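Local coordinates for protein CarG (Serratia, PDB 4O7J) that takes part in intrinsic resistance to carbapenem antibiotics and is a structural homologue of lysozyme inhibitors, at residues Tyr90-Arg95 with Glu145-Val150; Leu109-Phe114 with Glu152-Arg157; Tyr23-Gln28 with Thr41-Arg46; Thr33-Leu38 with Ser72-Val77; Phe102-Val107 with Ser139-Asp144. All coordinates share one frame; numbering follows the deposited sequence. Where two conformers were deposited one is given.

Contact 1. Residues Tyr90-Arg95 with Glu145-Val150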
# COMPACT_ATOMS: atom_id res chain seq x y z
N TYR A 90 -0.97 19.11 -0.21
CA TYR A 90 -0.18 18.99 1.02
C TYR A 90 -0.78 17.92 1.88
O TYR A 90 -2.01 17.83 2.01
CB TYR A 90 -0.21 20.27 1.79
CG TYR A 90 0.24 21.44 0.99
CD1 TYR A 90 1.61 21.75 0.87
CD2 TYR A 90 -0.66 22.19 0.26
CE1 TYR A 90 2.01 22.81 0.11
CE2 TYR A 90 -0.23 23.27 -0.49
CZ TYR A 90 1.08 23.54 -0.56
OH TYR A 90 1.57 24.58 -1.34
N LEU A 91 0.05 17.03 2.28
CA LEU A 91 -0.34 15.99 3.22
C LEU A 91 0.04 16.44 4.63
O LEU A 91 1.19 16.81 4.86
CB LEU A 91 0.37 14.72 2.86
CG LEU A 91 -0.01 13.53 3.76
CD1 LEU A 91 -1.50 13.16 3.72
CD2 LEU A 91 0.85 12.36 3.33
N VAL A 92 -0.89 16.38 5.55
CA VAL A 92 -0.71 16.87 6.90
C VAL A 92 -0.99 15.79 7.91
O VAL A 92 -2.11 15.24 7.98
CB VAL A 92 -1.58 18.08 7.18
CG1 VAL A 92 -1.21 18.65 8.57
CG2 VAL A 92 -1.34 19.13 6.10
N THR A 93 0.05 15.43 8.65
CA THR A 93 -0.04 14.41 9.69
C THR A 93 -0.28 15.12 11.00
O THR A 93 0.53 15.98 11.39
CB THR A 93 1.21 13.49 9.76
OG1 THR A 93 1.35 12.79 8.52
CG2 THR A 93 1.08 12.44 10.88
N ALA A 94 -1.38 14.78 11.68
CA ALA A 94 -1.60 15.25 13.06
C ALA A 94 -1.20 14.14 14.02
O ALA A 94 -1.70 12.97 13.90
CB ALA A 94 -3.02 15.58 13.24
N ARG A 95 -0.38 14.44 15.03
CA ARG A 95 0.03 13.41 15.96
C ARG A 95 -0.02 13.99 17.38
O ARG A 95 0.51 15.07 17.60
CB ARG A 95 1.48 12.95 15.64
CG ARG A 95 1.98 11.83 16.54
CD ARG A 95 3.27 11.16 16.09
NE ARG A 95 4.37 12.11 16.24
CZ ARG A 95 5.03 12.38 17.38
NH1 ARG A 95 4.77 11.74 18.52
NH2 ARG A 95 5.97 13.30 17.37
N GLU A 145 -8.74 16.60 15.64
CA GLU A 145 -9.31 17.88 16.03
C GLU A 145 -8.40 19.09 15.67
O GLU A 145 -8.90 20.16 15.47
CB GLU A 145 -9.70 17.88 17.48
CG GLU A 145 -10.85 16.98 17.90
CD GLU A 145 -10.96 17.08 19.41
OE1 GLU A 145 -10.40 16.23 20.08
OE2 GLU A 145 -11.45 18.13 19.89
N ALA A 146 -7.09 18.89 15.64
CA ALA A 146 -6.14 19.94 15.37
C ALA A 146 -6.22 20.43 13.91
O ALA A 146 -5.70 21.45 13.58
CB ALA A 146 -4.73 19.50 15.69
N TYR A 147 -6.88 19.68 13.03
CA TYR A 147 -6.96 20.11 11.59
C TYR A 147 -7.82 21.39 11.50
O TYR A 147 -7.75 22.11 10.51
CB TYR A 147 -7.58 19.03 10.69
CG TYR A 147 -6.68 17.87 10.44
CD1 TYR A 147 -5.43 18.05 9.91
CD2 TYR A 147 -7.06 16.59 10.71
CE1 TYR A 147 -4.55 17.03 9.74
CE2 TYR A 147 -6.21 15.56 10.51
CZ TYR A 147 -4.94 15.78 10.01
OH TYR A 147 -4.13 14.70 9.76
N GLN A 148 -8.58 21.67 12.53
CA GLN A 148 -9.34 22.95 12.58
C GLN A 148 -8.39 24.16 12.54
O GLN A 148 -8.82 25.26 12.18
CB GLN A 148 -10.19 22.96 13.85
CG GLN A 148 -11.14 21.73 13.92
CD GLN A 148 -11.70 21.27 15.29
OE1 GLN A 148 -11.14 21.55 16.36
NE2 GLN A 148 -12.81 20.51 15.23
N GLU A 149 -7.12 24.00 12.94
CA GLU A 149 -6.17 25.10 12.91
C GLU A 149 -5.43 25.23 11.56
O GLU A 149 -4.62 26.13 11.38
CB GLU A 149 -5.12 24.97 14.02
CG GLU A 149 -5.74 24.78 15.40
CD GLU A 149 -4.73 24.85 16.58
OE1 GLU A 149 -3.61 25.32 16.39
OE2 GLU A 149 -5.09 24.36 17.70
N VAL A 150 -5.63 24.31 10.64
CA VAL A 150 -4.82 24.37 9.44
C VAL A 150 -5.30 25.53 8.55
O VAL A 150 -6.48 25.76 8.39
CB VAL A 150 -4.73 23.07 8.65
CG1 VAL A 150 -4.01 22.03 9.44
CG2 VAL A 150 -6.08 22.62 8.22
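V92 is where segment 90-95 of strand 88-96 first meets the 3-10 turn 145-149 and V150, and it engages with both its side chain and its carbonyl. Its CG1, set anti to the backbone N (chi1 -173°), lies in the plane of the Y147 ring at the ring edge, 3.9 Å from Y147 CE1, and more distantly reaches V150 CG1 at 4.5 Å. The Y147 OH donates to V92 O over 2.7 Å, approaching 31° out of the carbonyl plane. T93 turns its CB away, and its hydroxyl is bonded to N80. At A94 the strand returns to the tyrosine: A94 N gives Y147 OH a weak, bent bond of 3.4 Å (132° at the hydrogen), and A94 CB rests 3.8 Å from Y147 CZ. One buried hydroxyl therefore both donates to and accepts from the same strand, two residues apart; the short bond to V92 O mainly sets where the tyrosine's end lies along it, the weak one adding little. Strand 88-96 runs between 78-85 and 107-116 in the four-stranded antiparallel sheet, with V92 backbone-bonded to R81 and L91 to Y112. The turn reaches both neighbours, Y147 touching D79 and R81 while A146 touches V107.

Contact 2. Residues Leu109-Phe114 with Glu152-Arg157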
# COMPACT_ATOMS: atom_id res chain seq x y z
N LEU A 109 1.55 19.14 13.93
CA LEU A 109 1.10 19.04 12.53
C LEU A 109 2.26 19.11 11.65
O LEU A 109 2.98 20.11 11.68
CB LEU A 109 0.11 20.15 12.21
CG LEU A 109 -1.25 20.16 12.92
CD1 LEU A 109 -1.84 21.56 12.88
CD2 LEU A 109 -2.23 19.11 12.38
N THR A 110 2.52 17.98 10.94
CA THR A 110 3.67 17.85 10.03
C THR A 110 3.09 17.99 8.64
O THR A 110 2.16 17.28 8.26
CB THR A 110 4.42 16.54 10.17
OG1 THR A 110 4.73 16.39 11.53
CG2 THR A 110 5.66 16.51 9.31
N ILE A 111 3.58 18.99 7.93
CA ILE A 111 3.15 19.36 6.60
C ILE A 111 4.14 18.80 5.62
O ILE A 111 5.37 19.14 5.65
CB ILE A 111 3.15 20.91 6.44
CG1 ILE A 111 2.46 21.64 7.59
CG2 ILE A 111 2.64 21.31 5.06
CD1 ILE A 111 1.01 21.35 7.71
N TYR A 112 3.64 18.00 4.68
CA TYR A 112 4.48 17.45 3.62
C TYR A 112 4.06 18.02 2.29
O TYR A 112 2.87 18.21 2.02
CB TYR A 112 4.32 15.95 3.51
CG TYR A 112 4.77 15.15 4.68
CD1 TYR A 112 6.13 14.78 4.82
CD2 TYR A 112 3.92 14.84 5.70
CE1 TYR A 112 6.55 14.07 5.93
CE2 TYR A 112 4.32 14.14 6.81
CZ TYR A 112 5.65 13.75 6.92
OH TYR A 112 6.04 13.06 7.99
N ARG A 113 5.06 18.29 1.45
CA ARG A 113 4.79 18.73 0.11
C ARG A 113 5.33 17.67 -0.85
O ARG A 113 6.26 16.87 -0.51
CB ARG A 113 5.47 20.11 -0.12
CG ARG A 113 6.96 19.95 -0.21
CD ARG A 113 7.73 21.20 -0.53
NE ARG A 113 9.08 20.79 -0.92
CZ ARG A 113 10.03 20.39 -0.08
NH1 ARG A 113 9.83 20.38 1.25
NH2 ARG A 113 11.21 20.02 -0.60
N PHE A 114 4.82 17.69 -2.06
CA PHE A 114 5.22 16.76 -3.07
C PHE A 114 6.62 17.07 -3.60
O PHE A 114 6.90 18.23 -3.96
CB PHE A 114 4.24 16.76 -4.18
CG PHE A 114 4.51 15.71 -5.17
CD1 PHE A 114 5.37 15.94 -6.24
CD2 PHE A 114 3.95 14.46 -4.98
CE1 PHE A 114 5.64 14.91 -7.14
CE2 PHE A 114 4.20 13.45 -5.86
CZ PHE A 114 5.05 13.68 -6.94
N GLU A 152 -3.99 28.38 5.05
CA GLU A 152 -3.11 28.63 3.94
C GLU A 152 -1.67 28.93 4.37
O GLU A 152 -0.66 28.42 3.77
CB GLU A 152 -3.75 29.72 3.01
CG GLU A 152 -4.49 30.91 3.66
CD GLU A 152 -5.62 30.64 4.70
OE1 GLU A 152 -6.36 29.61 4.63
OE2 GLU A 152 -5.79 31.52 5.60
N ALA A 153 -1.52 29.76 5.42
CA ALA A 153 -0.20 30.21 5.82
C ALA A 153 0.65 29.09 6.44
O ALA A 153 1.83 29.11 6.37
CB ALA A 153 -0.32 31.37 6.84
N MET A 154 -0.01 28.17 7.07
CA MET A 154 0.65 27.00 7.63
C MET A 154 1.18 26.10 6.51
O MET A 154 2.21 25.48 6.69
CB MET A 154 -0.32 26.26 8.56
CG MET A 154 0.32 25.09 9.29
SD MET A 154 -0.88 24.07 10.12
CE MET A 154 -1.49 25.26 11.33
N LEU A 155 0.47 26.01 5.39
CA LEU A 155 0.79 25.03 4.37
C LEU A 155 1.90 25.44 3.43
O LEU A 155 2.77 24.64 3.11
CB LEU A 155 -0.44 24.59 3.58
CG LEU A 155 -1.55 23.97 4.43
CD1 LEU A 155 -2.74 23.70 3.56
CD2 LEU A 155 -1.08 22.68 5.09
N THR A 156 1.93 26.69 3.03
CA THR A 156 2.86 27.08 1.94
C THR A 156 4.21 27.60 2.48
O THR A 156 4.27 28.18 3.55
CB THR A 156 2.17 28.09 1.02
OG1 THR A 156 1.93 29.30 1.72
CG2 THR A 156 0.82 27.56 0.57
N ARG A 157 5.30 27.35 1.75
CA ARG A 157 6.66 27.61 2.28
C ARG A 157 6.96 29.11 2.35
O ARG A 157 7.50 29.59 3.34
CB ARG A 157 7.79 26.94 1.45
CG ARG A 157 7.83 25.42 1.39
CD ARG A 157 7.43 24.86 0.00
NE ARG A 157 6.03 25.14 -0.36
CZ ARG A 157 5.44 24.74 -1.47
NH1 ARG A 157 4.18 25.07 -1.68
NH2 ARG A 157 6.08 23.99 -2.36
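R113 and R157 bring two guanidinium groups close, their planes 32° apart, yet neither plane is squarely covered by the other residue. Each approaches obliquely through a methylene: R113 CD lies 3.7 Å from R157 CD and equally far from R157 NH2. The like charges stay apart, with R113 NE 4.6 Å from R157 NH2, and R157 is poorly ordered, so this outer pairing is less certain than the rest. The motif is a short C-terminal helix, 152-155, laid on strand 107-116 of the four-stranded antiparallel sheet. Its chain leaves helical geometry at T156, whose N still bonds back to E152 O. Within the helix M154 extends toward the strand, CG anti to the backbone N (chi1 -175°). A bend at chi3 (-65°) then sets CE beside L109 CD1, at 4.0 Å. The sulphur touches two strand side chains, L109 CD1 at 3.9 Å and I111 CD1 at 4.1 Å from M154 SD, both crossing the methionine at about a right angle. On the same sheet face I111 packs against V92 of the adjacent strand, while L155 also reaches F83 and I85 of strand 78-85. The shortest apolar approach joins I111 CD1 to L155 CD2, at 3.6 Å.

Contact 3. Residues Tyr23-Gln28 with Thr41-Arg46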
# COMPACT_ATOMS: atom_id res chain seq x y z
N TYR A 23 -3.48 8.51 -8.40
CA TYR A 23 -4.49 7.86 -7.55
C TYR A 23 -4.20 8.19 -6.13
O TYR A 23 -3.00 8.09 -5.67
CB TYR A 23 -4.43 6.35 -7.59
CG TYR A 23 -4.64 5.64 -8.90
CD1 TYR A 23 -5.41 6.14 -9.92
CD2 TYR A 23 -4.05 4.36 -9.05
CE1 TYR A 23 -5.62 5.37 -11.13
CE2 TYR A 23 -4.23 3.63 -10.20
CZ TYR A 23 -5.02 4.13 -11.23
OH TYR A 23 -5.11 3.27 -12.30
N VAL A 24 -5.24 8.60 -5.42
CA VAL A 24 -5.20 8.62 -3.92
C VAL A 24 -6.25 7.64 -3.52
O VAL A 24 -7.47 7.84 -3.79
CB VAL A 24 -5.53 10.00 -3.36
CG1 VAL A 24 -5.45 10.01 -1.85
CG2 VAL A 24 -4.64 11.01 -4.01
N VAL A 25 -5.85 6.56 -2.87
CA VAL A 25 -6.76 5.54 -2.50
C VAL A 25 -7.03 5.63 -1.02
O VAL A 25 -6.11 5.52 -0.17
CB VAL A 25 -6.24 4.12 -2.87
CG1 VAL A 25 -7.32 3.13 -2.58
CG2 VAL A 25 -5.88 4.07 -4.35
N LEU A 26 -8.30 5.84 -0.69
CA LEU A 26 -8.75 5.83 0.69
C LEU A 26 -9.36 4.48 1.00
O LEU A 26 -10.35 4.05 0.35
CB LEU A 26 -9.81 6.92 0.85
CG LEU A 26 -10.49 7.01 2.21
CD1 LEU A 26 -9.43 7.34 3.25
CD2 LEU A 26 -11.70 7.98 2.17
N ALA A 27 -8.85 3.82 2.02
CA ALA A 27 -9.26 2.48 2.36
C ALA A 27 -9.13 2.30 3.84
O ALA A 27 -8.67 3.19 4.54
CB ALA A 27 -8.40 1.47 1.61
N GLN A 28 -9.52 1.13 4.33
CA GLN A 28 -9.39 0.81 5.73
C GLN A 28 -8.80 -0.56 5.92
O GLN A 28 -9.04 -1.47 5.11
CB GLN A 28 -10.81 0.90 6.35
CG GLN A 28 -11.83 -0.04 5.75
CD GLN A 28 -13.25 0.39 6.05
OE1 GLN A 28 -13.70 1.41 5.54
NE2 GLN A 28 -13.99 -0.42 6.77
N THR A 41 -3.21 5.65 0.37
CA THR A 41 -2.13 5.10 -0.48
C THR A 41 -2.08 5.97 -1.77
O THR A 41 -3.13 6.28 -2.34
CB THR A 41 -2.39 3.60 -0.78
OG1 THR A 41 -2.69 2.88 0.43
CG2 THR A 41 -1.09 2.96 -1.41
N PHE A 42 -0.88 6.43 -2.15
CA PHE A 42 -0.63 7.36 -3.26
C PHE A 42 0.09 6.68 -4.41
O PHE A 42 1.09 6.05 -4.23
CB PHE A 42 0.17 8.56 -2.82
CG PHE A 42 -0.52 9.41 -1.75
CD1 PHE A 42 -0.34 9.11 -0.42
CD2 PHE A 42 -1.30 10.48 -2.11
CE1 PHE A 42 -0.98 9.81 0.56
CE2 PHE A 42 -1.93 11.23 -1.14
CZ PHE A 42 -1.80 10.86 0.20
N PHE A 43 -0.46 6.85 -5.61
CA PHE A 43 0.13 6.32 -6.80
C PHE A 43 0.23 7.42 -7.84
O PHE A 43 -0.83 7.85 -8.35
CB PHE A 43 -0.69 5.16 -7.39
CG PHE A 43 -0.91 4.02 -6.45
CD1 PHE A 43 -1.97 4.03 -5.60
CD2 PHE A 43 -0.13 2.87 -6.52
CE1 PHE A 43 -2.20 2.99 -4.78
CE2 PHE A 43 -0.34 1.81 -5.65
CZ PHE A 43 -1.36 1.88 -4.75
N ILE A 44 1.45 7.68 -8.30
CA ILE A 44 1.74 8.76 -9.25
C ILE A 44 1.80 8.19 -10.68
O ILE A 44 2.45 7.15 -10.94
CB ILE A 44 3.04 9.43 -8.98
CG1 ILE A 44 3.01 10.10 -7.59
CG2 ILE A 44 3.34 10.45 -10.08
CD1 ILE A 44 1.88 11.11 -7.40
N HIS A 45 1.05 8.79 -11.54
CA HIS A 45 0.93 8.28 -12.91
C HIS A 45 2.21 8.71 -13.68
O HIS A 45 2.55 9.89 -13.70
CB HIS A 45 -0.32 8.90 -13.49
CG HIS A 45 -0.73 8.37 -14.83
ND1 HIS A 45 -1.98 8.63 -15.37
CD2 HIS A 45 -0.09 7.60 -15.74
CE1 HIS A 45 -2.09 8.03 -16.54
NE2 HIS A 45 -0.96 7.41 -16.80
N ARG A 46 2.90 7.76 -14.30
CA ARG A 46 4.11 8.06 -15.05
C ARG A 46 3.85 8.28 -16.54
O ARG A 46 2.93 7.72 -17.09
CB ARG A 46 5.11 6.91 -14.94
CG ARG A 46 5.54 6.59 -13.52
CD ARG A 46 6.13 5.18 -13.44
NE ARG A 46 7.16 5.05 -14.45
CZ ARG A 46 8.43 5.42 -14.30
NH1 ARG A 46 8.90 5.89 -13.14
NH2 ARG A 46 9.28 5.30 -15.35
O HOH W 1 -5.26 3.09 1.22
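F43 packs against Y23 and V25 through successive atoms of its side chain. Its CB sits 3.8 Å from Y23 CD2, and its CG is still 4.1 Å from that same Y23 CD2. One step further, F43 CD1 meets Y23 CB at 3.9 Å. Beyond it, F43 CE1 reaches the methyl V25 CG2, also at 3.9 Å, so one side of the ring passes from the tyrosine to the valine; approach to both is oblique. These strands form an antiparallel beta hairpin, 22-29 with 37-45, their short segments running 163° apart. Y23-F43 and V25-T41 are hydrogen-bonded pairs: Y23 N to F43 O spans 2.7 Å and is nearly straight (175°), and V25 N to T41 O spans 2.8 Å. Between them V24-F42 is a non-hydrogen-bonded pair on the other face of the sheet, where V24 CG1 lies 3.8 Å from F42 CE2 and W128 meets the F42 ring edge-to-face. The face carrying Y23, V25 and F43 meets the second subunit: Y23 OH is bonded to V10 N of that subunit, and F43 packs on its A27. Near T41 a water donates to V25 O and sits 2.7 Å from T41 OG1, a hydroxyl also bonded to T63.

Contact 4. Residues Thr33-Leu38 with Ser72-Val77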
# COMPACT_ATOMS: atom_id res chain seq x y z
N THR A 33 -11.85 -5.35 14.97
CA THR A 33 -11.77 -4.40 16.08
C THR A 33 -12.99 -3.48 15.92
O THR A 33 -13.56 -3.46 14.86
CB THR A 33 -10.45 -3.55 16.02
OG1 THR A 33 -9.28 -4.40 16.09
CG2 THR A 33 -10.36 -2.61 17.18
N SER A 34 -13.33 -2.66 16.94
CA SER A 34 -14.45 -1.69 16.86
C SER A 34 -14.30 -0.58 15.83
O SER A 34 -15.31 -0.03 15.35
CB SER A 34 -14.83 -1.08 18.27
OG SER A 34 -13.75 -1.04 19.17
N HIS A 35 -13.06 -0.27 15.45
CA HIS A 35 -12.79 0.77 14.47
C HIS A 35 -11.88 0.27 13.37
O HIS A 35 -10.81 -0.22 13.66
CB HIS A 35 -12.05 1.91 15.12
CG HIS A 35 -12.75 2.44 16.33
ND1 HIS A 35 -13.91 3.15 16.25
CD2 HIS A 35 -12.45 2.34 17.64
CE1 HIS A 35 -14.31 3.48 17.46
NE2 HIS A 35 -13.44 3.00 18.33
N PRO A 36 -12.25 0.37 12.12
CA PRO A 36 -11.24 0.29 11.06
C PRO A 36 -10.20 1.39 11.15
O PRO A 36 -10.46 2.49 11.54
CB PRO A 36 -12.03 0.51 9.79
CG PRO A 36 -13.44 0.49 10.17
CD PRO A 36 -13.55 0.76 11.61
N ASN A 37 -9.00 1.02 10.75
CA ASN A 37 -7.92 1.92 10.57
C ASN A 37 -7.96 2.45 9.16
O ASN A 37 -7.79 1.72 8.24
CB ASN A 37 -6.64 1.18 10.79
CG ASN A 37 -5.67 2.00 11.49
OD1 ASN A 37 -5.42 1.82 12.68
ND2 ASN A 37 -5.21 2.97 10.83
N LEU A 38 -8.20 3.73 9.02
CA LEU A 38 -8.24 4.35 7.69
C LEU A 38 -6.83 4.64 7.23
O LEU A 38 -5.95 5.03 8.00
CB LEU A 38 -9.02 5.64 7.75
CG LEU A 38 -10.51 5.56 8.04
CD1 LEU A 38 -11.08 6.95 7.89
CD2 LEU A 38 -11.18 4.60 7.09
N SER A 72 -10.41 -0.14 21.33
CA SER A 72 -11.70 0.48 21.55
C SER A 72 -11.69 1.98 21.78
O SER A 72 -12.74 2.53 22.01
CB SER A 72 -12.41 -0.21 22.70
OG SER A 72 -12.18 -1.61 22.60
N ALA A 73 -10.53 2.61 21.75
CA ALA A 73 -10.47 4.05 21.92
C ALA A 73 -11.28 4.81 20.86
O ALA A 73 -11.24 4.49 19.71
CB ALA A 73 -9.04 4.52 21.97
N ASP A 74 -12.03 5.80 21.30
CA ASP A 74 -12.83 6.63 20.42
C ASP A 74 -12.11 7.98 20.14
O ASP A 74 -12.70 9.01 20.06
CB ASP A 74 -14.24 6.77 21.01
CG ASP A 74 -14.85 5.40 21.39
OD1 ASP A 74 -14.66 4.43 20.65
OD2 ASP A 74 -15.48 5.27 22.44
N PHE A 75 -10.82 7.90 19.97
CA PHE A 75 -10.06 9.03 19.51
C PHE A 75 -8.83 8.58 18.80
O PHE A 75 -8.43 7.50 18.99
CB PHE A 75 -9.72 9.94 20.68
CG PHE A 75 -8.86 9.31 21.71
CD1 PHE A 75 -9.40 8.62 22.78
CD2 PHE A 75 -7.49 9.44 21.65
CE1 PHE A 75 -8.59 8.08 23.72
CE2 PHE A 75 -6.69 8.86 22.59
CZ PHE A 75 -7.25 8.17 23.62
N LEU A 76 -8.27 9.44 17.96
CA LEU A 76 -7.08 9.15 17.24
C LEU A 76 -5.88 9.74 17.99
O LEU A 76 -5.89 10.90 18.45
CB LEU A 76 -7.17 9.77 15.88
CG LEU A 76 -8.27 9.14 14.98
CD1 LEU A 76 -8.34 9.86 13.67
CD2 LEU A 76 -8.00 7.68 14.77
N VAL A 77 -4.80 8.99 17.94
CA VAL A 77 -3.47 9.46 18.30
C VAL A 77 -2.67 9.99 17.07
O VAL A 77 -1.80 10.81 17.23
CB VAL A 77 -2.70 8.41 19.12
CG1 VAL A 77 -3.40 8.15 20.46
CG2 VAL A 77 -2.60 7.13 18.36
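H35 and D74 each hold CG anti to their own carbonyl carbon (chi1 -54° and -50°), which sets each CG beside its own backbone N; from there the ends of the two side chains meet. H35 NE2 donates to D74 OD1 over 3.0 Å. The acceptor lies close to the imidazole plane and is met nearly along its C-O axis, but the bond is bent, 133° at the hydrogen. The carboxylate is turned steeply to the ring. A73 O is equally near H35 NE2, at 3.0 Å, yet its angle is too poor for a bond, and it accepts instead from R68. This His-carboxylate bond ties the loop leading into strand 37-45 to the irregular chain 72-77, which runs toward strand 78-85 of the other sheet, at the protein surface. The nearby acceptors may polarise the N-H of the imidazole. Beside it S34 OG packs 3.5 Å from S72 CA, and this hydroxyl has a weak hydrogen bond with A71 O.

Contact 5. Residues Phe102-Val107 with Ser139-Asp144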
# COMPACT_ATOMS: atom_id res chain seq x y z
N PHE A 102 -3.48 9.23 26.36
CA PHE A 102 -4.89 9.16 26.70
C PHE A 102 -5.48 10.52 27.05
O PHE A 102 -6.67 10.77 26.83
CB PHE A 102 -5.07 8.21 27.87
CG PHE A 102 -6.51 8.00 28.28
CD1 PHE A 102 -7.32 7.10 27.58
CD2 PHE A 102 -7.06 8.74 29.31
CE1 PHE A 102 -8.65 6.93 27.92
CE2 PHE A 102 -8.41 8.56 29.66
CZ PHE A 102 -9.16 7.63 28.99
N ASP A 103 -4.71 11.39 27.65
CA ASP A 103 -5.31 12.64 28.11
C ASP A 103 -5.27 13.66 26.96
O ASP A 103 -4.54 13.49 25.95
CB ASP A 103 -4.59 13.20 29.33
CG ASP A 103 -4.98 12.43 30.64
OD1 ASP A 103 -6.22 12.35 30.97
OD2 ASP A 103 -4.04 11.92 31.29
N VAL A 104 -6.03 14.71 27.18
CA VAL A 104 -6.06 15.86 26.25
C VAL A 104 -4.68 16.39 26.30
O VAL A 104 -4.10 16.49 27.37
CB VAL A 104 -7.05 16.92 26.72
CG1 VAL A 104 -6.85 18.26 25.99
CG2 VAL A 104 -8.44 16.40 26.60
N GLY A 105 -4.11 16.69 25.16
CA GLY A 105 -2.68 17.04 25.11
C GLY A 105 -2.24 17.71 23.80
O GLY A 105 -3.05 17.95 22.91
N LYS A 106 -0.95 17.96 23.71
CA LYS A 106 -0.40 18.65 22.55
C LYS A 106 -0.42 17.80 21.30
O LYS A 106 -0.34 16.57 21.37
CB LYS A 106 1.07 19.09 22.77
CG LYS A 106 1.23 20.26 23.72
CD LYS A 106 2.72 20.65 23.69
CE LYS A 106 3.07 21.54 24.85
NZ LYS A 106 2.57 22.91 24.62
N VAL A 107 -0.64 18.46 20.18
CA VAL A 107 -0.74 17.79 18.91
C VAL A 107 0.21 18.54 18.00
O VAL A 107 0.17 19.80 17.98
CB VAL A 107 -2.18 17.80 18.29
CG1 VAL A 107 -2.14 17.19 16.90
CG2 VAL A 107 -3.20 17.11 19.16
N SER A 139 -4.68 22.21 23.02
CA SER A 139 -4.55 20.80 23.34
C SER A 139 -5.90 20.08 23.05
O SER A 139 -6.98 20.69 23.15
CB SER A 139 -4.10 20.65 24.78
OG SER A 139 -5.15 21.09 25.61
N TYR A 140 -5.82 18.82 22.61
CA TYR A 140 -6.99 18.10 22.06
C TYR A 140 -6.98 16.66 22.55
O TYR A 140 -5.92 16.09 22.78
CB TYR A 140 -6.96 18.05 20.51
CG TYR A 140 -7.06 19.39 19.82
CD1 TYR A 140 -8.29 20.05 19.72
CD2 TYR A 140 -5.95 20.01 19.33
CE1 TYR A 140 -8.41 21.29 19.05
CE2 TYR A 140 -6.05 21.22 18.66
CZ TYR A 140 -7.27 21.87 18.56
OH TYR A 140 -7.32 23.06 17.92
N GLN A 141 -8.15 16.08 22.61
CA GLN A 141 -8.31 14.68 22.89
C GLN A 141 -7.92 13.80 21.66
O GLN A 141 -7.31 12.77 21.85
CB GLN A 141 -9.73 14.37 23.27
CG GLN A 141 -10.02 12.91 23.60
CD GLN A 141 -9.26 12.44 24.80
OE1 GLN A 141 -9.48 12.97 25.87
NE2 GLN A 141 -8.34 11.41 24.64
N SER A 142 -8.34 14.20 20.47
CA SER A 142 -8.13 13.40 19.27
C SER A 142 -7.34 14.22 18.28
O SER A 142 -7.52 15.46 18.15
CB SER A 142 -9.51 12.99 18.68
OG SER A 142 -9.34 12.04 17.63
N ALA A 143 -6.33 13.59 17.65
CA ALA A 143 -5.38 14.33 16.80
C ALA A 143 -6.05 15.05 15.64
O ALA A 143 -5.66 16.16 15.30
CB ALA A 143 -4.29 13.39 16.27
N ASP A 144 -7.11 14.46 15.10
CA ASP A 144 -7.84 15.03 13.97
C ASP A 144 -8.53 16.38 14.35
O ASP A 144 -8.80 17.19 13.46
CB ASP A 144 -8.89 14.07 13.44
CG ASP A 144 -9.80 13.60 14.52
OD1 ASP A 144 -9.26 12.97 15.46
OD2 ASP A 144 -11.00 13.88 14.48
O HOH W 2 -8.87 11.84 28.36
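S139 opens the contact by placing its OG 3.3 Å from V104 CG1, while its CA makes a CA-H...O approach of 3.2 Å to G105 O. Y140 then pairs with G105 through two backbone bonds: Y140 N to G105 O is 2.9 Å, and G105 N to Y140 O is 3.0 Å. The Y140 ring turns its edge to V107, with CD2 4.0 Å from V107 CG2, and the hydroxyl is bonded to E149. Q141 carries the side-chain bond. Its CG is anti to the backbone N (chi1 -180°), and the chain bends at the next torsion before the amide reaches F102. Q141 NE2 donates nearly straight (168°) to F102 O over 2.8 Å; F102 O lies close to the amide plane, while NE2 stands 40° above the carbonyl plane of F102. A water donating to both F102 O and Q141 OE1 closes this corner, so F102 O accepts twice. OE1 also lies 3.7 Å from V104 CG2. Finally, V107 CG1 packs 4.0 Å from A143 O, where the 3-10 segment starts. Two loops are thus joined by a single isolated antiparallel beta bridge, G105 with Y140, just ahead of strand 107-116.

Contacts 1 and 3 are buried, contacts 2 and 5 partly so, and contact 4 lies at the surface. Contacts 1 and 2 share the four-stranded sheet: strands 88-96 and 107-116 are neighbours, and the chain after strand 126-135 packs on both, first through a tyrosine hydroxyl, then through apolar side chains. Contact 5 uses the part of that chain just before contact 1's turn, joining contact 1 through Y140 OH and E149. Contact 3 belongs to the other sheet and relies on regular backbone pairing; contact 4 ties the loop of the same hairpin to the chain entering the four-stranded sheet by one side-chain bond. Contacts 4 and 5 meet where L76 bonds to S142 and A143.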